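Local coordinates for protein putative aminooxidase (PDB 2BA9) that probably isomerises polyunsaturated fatty acids to conjugated linoleic acid, using a bound FAD in an amine-oxidase-type fold, at residues I9-A14 and V251-L256. Numbering follows the deposited sequence.
Sequences IAIIGA and VLTVPL. With FAD (flavin-adenine dinucleotide), chain D.
With chi1 at 71°, Thr253 sets OG1 between its own backbone N and carbonyl carbon, where the hydroxyl reaches the carbonyl of Ile12. Val254, at chi1 -74°, holds CG1 anti to its carbonyl carbon and CG2 in the gap between N and C; CG2 packs on Ile12, while CG1, which also touches Ile12 CG2 and Gly13 CA, reaches the cofactor. Two donors grip Ile12 O. Thr253 N lies in the carbonyl plane at 3.1 Å; Thr253 OG1, tilted 20° from that plane, stands at a short 2.5 Å whose exact length is doubtful. These two hydrogen bonds to one oxygen close a parallel strand pairing begun by Val251 N to Ala10 O (2.8 Å) and continued by Ile12 N to Val251 O (2.9 Å). The segments run almost parallel, with Ile11 opposite Val251 and Ile12 opposite Leu252. On one face of the sheet, CG2 of Ile9 meets CG2 of Val251 at 4.0 Å, and Leu418 and Phe423 of helix 408-423 also touch Val251. On the other face, the Ile12 side chain lies beside that of Leu252, pointing the same way, and its CG2 packs against CG2 of Val254 at 3.8 Å. Where the strands end, Val254 CG1 lies under the adenine face, about 3.2 Å from the ring plane and near FAD N9A. Ile12 CG2, toward C2A, and Pro255 CD, toward C8A, line the same face. Gly13, whose positive phi is readily open to glycine, brings CA close to ribose O4B; it fits the first glycine of a Rossmann-type GxGxxG pattern, consistent with the dinucleotide-binding fold of flavin amine oxidoreductases. The paired strands thus end in apolar contacts beneath adenine, while Thr253, by amide as much as hydroxyl, satisfies the buried Ile12 carbonyl and ties the glycine turn to the neighbouring strand end.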
loop_
_atom_site.group_PDB
_atom_site.type_symbol
_atom_site.label_atom_id
_atom_site.label_comp_id
_atom_site.label_asym_id
_atom_site.label_seq_id
_atom_site.Cartn_x
_atom_site.Cartn_y
_atom_site.Cartn_z
ATOM N N ILE A 9 -23.060 -11.615 -4.430
ATOM C CA ILE A 9 -21.621 -11.481 -4.334
ATOM C C ILE A 9 -21.248 -10.944 -2.957
ATOM O O ILE A 9 -21.774 -9.921 -2.513
ATOM C CB ILE A 9 -21.092 -10.540 -5.424
ATOM C CG1 ILE A 9 -21.438 -11.095 -6.816
ATOM C CG2 ILE A 9 -19.598 -10.349 -5.255
ATOM C CD1 ILE A 9 -21.324 -10.081 -7.937
ATOM N N ALA A 10 -20.356 -11.656 -2.277
ATOM C CA ALA A 10 -19.877 -11.256 -0.953
ATOM C C ALA A 10 -18.475 -10.714 -1.120
ATOM O O ALA A 10 -17.578 -11.426 -1.582
ATOM C CB ALA A 10 -19.890 -12.435 0.009
ATOM N N ILE A 11 -18.298 -9.442 -0.780
ATOM C CA ILE A 11 -16.991 -8.793 -0.814
ATOM C C ILE A 11 -16.430 -8.731 0.606
ATOM O O ILE A 11 -17.051 -8.131 1.497
ATOM C CB ILE A 11 -17.085 -7.359 -1.434
ATOM C CG1 ILE A 11 -17.525 -7.447 -2.915
ATOM C CG2 ILE A 11 -15.751 -6.629 -1.302
ATOM C CD1 ILE A 11 -18.373 -6.267 -3.421
ATOM N N ILE A 12 -15.271 -9.355 0.840
ATOM C CA ILE A 12 -14.655 -9.274 2.190
ATOM C C ILE A 12 -13.609 -8.159 2.252
ATOM O O ILE A 12 -12.686 -8.129 1.432
ATOM C CB ILE A 12 -14.024 -10.651 2.621
ATOM C CG1 ILE A 12 -14.971 -11.793 2.304
ATOM C CG2 ILE A 12 -13.734 -10.600 4.088
ATOM C CD1 ILE A 12 -16.298 -11.849 3.137
ATOM N N GLY A 13 -13.772 -7.274 3.238
ATOM C CA GLY A 13 -12.924 -6.092 3.421
ATOM C C GLY A 13 -13.585 -4.852 2.844
ATOM O O GLY A 13 -13.957 -4.848 1.673
ATOM N N ALA A 14 -13.721 -3.805 3.662
ATOM C CA ALA A 14 -14.182 -2.476 3.195
ATOM C C ALA A 14 -13.090 -1.402 3.249
ATOM O O ALA A 14 -13.328 -0.268 3.687
ATOM C CB ALA A 14 -15.393 -2.023 3.964
ATOM N N VAL A 251 -15.481 -12.586 -3.121
ATOM C CA VAL A 251 -14.403 -11.711 -3.577
ATOM C C VAL A 251 -13.578 -11.241 -2.375
ATOM O O VAL A 251 -14.087 -10.548 -1.492
ATOM C CB VAL A 251 -14.942 -10.514 -4.402
ATOM C CG1 VAL A 251 -13.806 -9.595 -4.845
ATOM C CG2 VAL A 251 -15.701 -11.035 -5.610
ATOM N N LEU A 252 -12.309 -11.652 -2.354
ATOM C CA LEU A 252 -11.417 -11.434 -1.228
ATOM C C LEU A 252 -10.539 -10.240 -1.478
ATOM O O LEU A 252 -9.762 -10.246 -2.429
ATOM C CB LEU A 252 -10.503 -12.651 -1.031
ATOM C CG LEU A 252 -11.145 -14.010 -0.748
ATOM C CD1 LEU A 252 -10.070 -15.103 -0.746
ATOM C CD2 LEU A 252 -11.907 -13.996 0.567
ATOM N N THR A 253 -10.648 -9.227 -0.620
ATOM C CA THR A 253 -9.720 -8.091 -0.618
ATOM C C THR A 253 -8.951 -8.040 0.711
ATOM O O THR A 253 -8.367 -7.012 1.060
ATOM C CB THR A 253 -10.451 -6.724 -0.854
ATOM O OG1 THR A 253 -11.231 -6.380 0.301
ATOM C CG2 THR A 253 -11.330 -6.783 -2.081
ATOM N N VAL A 254 -8.952 -9.166 1.433
ATOM C CA VAL A 254 -8.349 -9.277 2.761
ATOM C C VAL A 254 -7.115 -10.180 2.739
ATOM O O VAL A 254 -6.927 -10.934 1.778
ATOM C CB VAL A 254 -9.359 -9.816 3.796
ATOM C CG1 VAL A 254 -10.380 -8.732 4.157
ATOM C CG2 VAL A 254 -10.056 -11.069 3.281
ATOM N N PRO A 255 -6.272 -10.122 3.801
ATOM C CA PRO A 255 -5.075 -10.964 3.835
ATOM C C PRO A 255 -5.383 -12.444 3.580
ATOM O O PRO A 255 -6.186 -13.074 4.284
ATOM C CB PRO A 255 -4.511 -10.711 5.240
ATOM C CG PRO A 255 -4.977 -9.370 5.594
ATOM C CD PRO A 255 -6.371 -9.310 5.020
ATOM N N LEU A 256 -4.755 -12.976 2.538
ATOM C CA LEU A 256 -5.088 -14.291 2.022
ATOM C C LEU A 256 -4.466 -15.435 2.819
ATOM O O LEU A 256 -5.017 -16.517 2.869
ATOM C CB LEU A 256 -4.670 -14.402 0.564
ATOM C CG LEU A 256 -5.361 -13.476 -0.435
ATOM C CD1 LEU A 256 -4.821 -13.793 -1.858
ATOM C CD2 LEU A 256 -6.883 -13.589 -0.346
HETATM P PA FAD D . -6.612 -2.326 3.470
HETATM O O1A FAD D . -6.469 -0.849 3.249
HETATM O O2A FAD D . -5.685 -2.955 4.490
HETATM O O5B FAD D . -8.103 -2.624 3.973
HETATM C C5B FAD D . -8.460 -3.969 4.186
HETATM C C4B FAD D . -9.805 -4.046 4.878
HETATM O O4B FAD D . -10.155 -5.405 5.044
HETATM C C3B FAD D . -9.780 -3.375 6.253
HETATM O O3B FAD D . -10.824 -2.432 6.346
HETATM C C2B FAD D . -9.924 -4.530 7.215
HETATM O O2B FAD D . -10.517 -4.152 8.458
HETATM C C1B FAD D . -10.668 -5.561 6.348
HETATM N N9A FAD D . -10.462 -6.921 6.878
HETATM C C8A FAD D . -9.262 -7.545 7.148
HETATM N N7A FAD D . -9.517 -8.786 7.650
HETATM C C5A FAD D . -10.867 -8.959 7.701
HETATM C C6A FAD D . -11.690 -10.017 8.138
HETATM N N6A FAD D . -11.154 -11.275 8.256
HETATM N N1A FAD D . -13.070 -9.880 8.027
HETATM C C2A FAD D . -13.643 -8.707 7.557
HETATM N N3A FAD D . -12.821 -7.671 7.135
HETATM C C4A FAD D . -11.466 -7.781 7.222
HETATM N N1 FAD D . -1.123 4.197 -0.528
HETATM C C2 FAD D . -0.932 5.084 -1.568
HETATM O O2 FAD D . -1.523 4.916 -2.634
HETATM N N3 FAD D . -0.057 6.142 -1.416
HETATM C C4 FAD D . 0.603 6.331 -0.219
HETATM O O4 FAD D . 1.368 7.302 -0.110
HETATM C C4X FAD D . 0.400 5.441 0.841
HETATM N N5 FAD D . 1.062 5.585 2.048
HETATM C C5X FAD D . 0.746 4.811 3.149
HETATM C C6 FAD D . 1.325 5.073 4.389
HETATM C C7 FAD D . 0.968 4.308 5.497
HETATM C C7M FAD D . 1.599 4.629 6.822
HETATM C C8 FAD D . 0.042 3.276 5.360
HETATM C C8M FAD D . -0.373 2.423 6.520
HETATM C C9 FAD D . -0.526 3.020 4.115
HETATM C C9A FAD D . -0.176 3.774 2.994
HETATM N N10 FAD D . -0.721 3.519 1.722
HETATM C C10 FAD D . -0.489 4.383 0.676
HETATM C "C1'" FAD D . -1.262 2.172 1.375
HETATM C "C2'" FAD D . -2.784 2.173 1.291
HETATM O "O2'" FAD D . -3.381 2.805 2.417
HETATM C "C3'" FAD D . -3.234 0.725 1.169
HETATM O "O3'" FAD D . -2.502 0.090 0.118
HETATM C "C4'" FAD D . -4.731 0.639 0.924
HETATM O "O4'" FAD D . -5.466 1.018 2.082
HETATM C "C5'" FAD D . -5.066 -0.778 0.483
HETATM O "O5'" FAD D . -6.449 -0.986 0.541
HETATM P P FAD D . -7.036 -2.491 0.681
HETATM O O1P FAD D . -8.549 -2.460 0.787
HETATM O O2P FAD D . -6.562 -3.276 -0.493
HETATM O O3P FAD D . -6.456 -3.076 2.058
#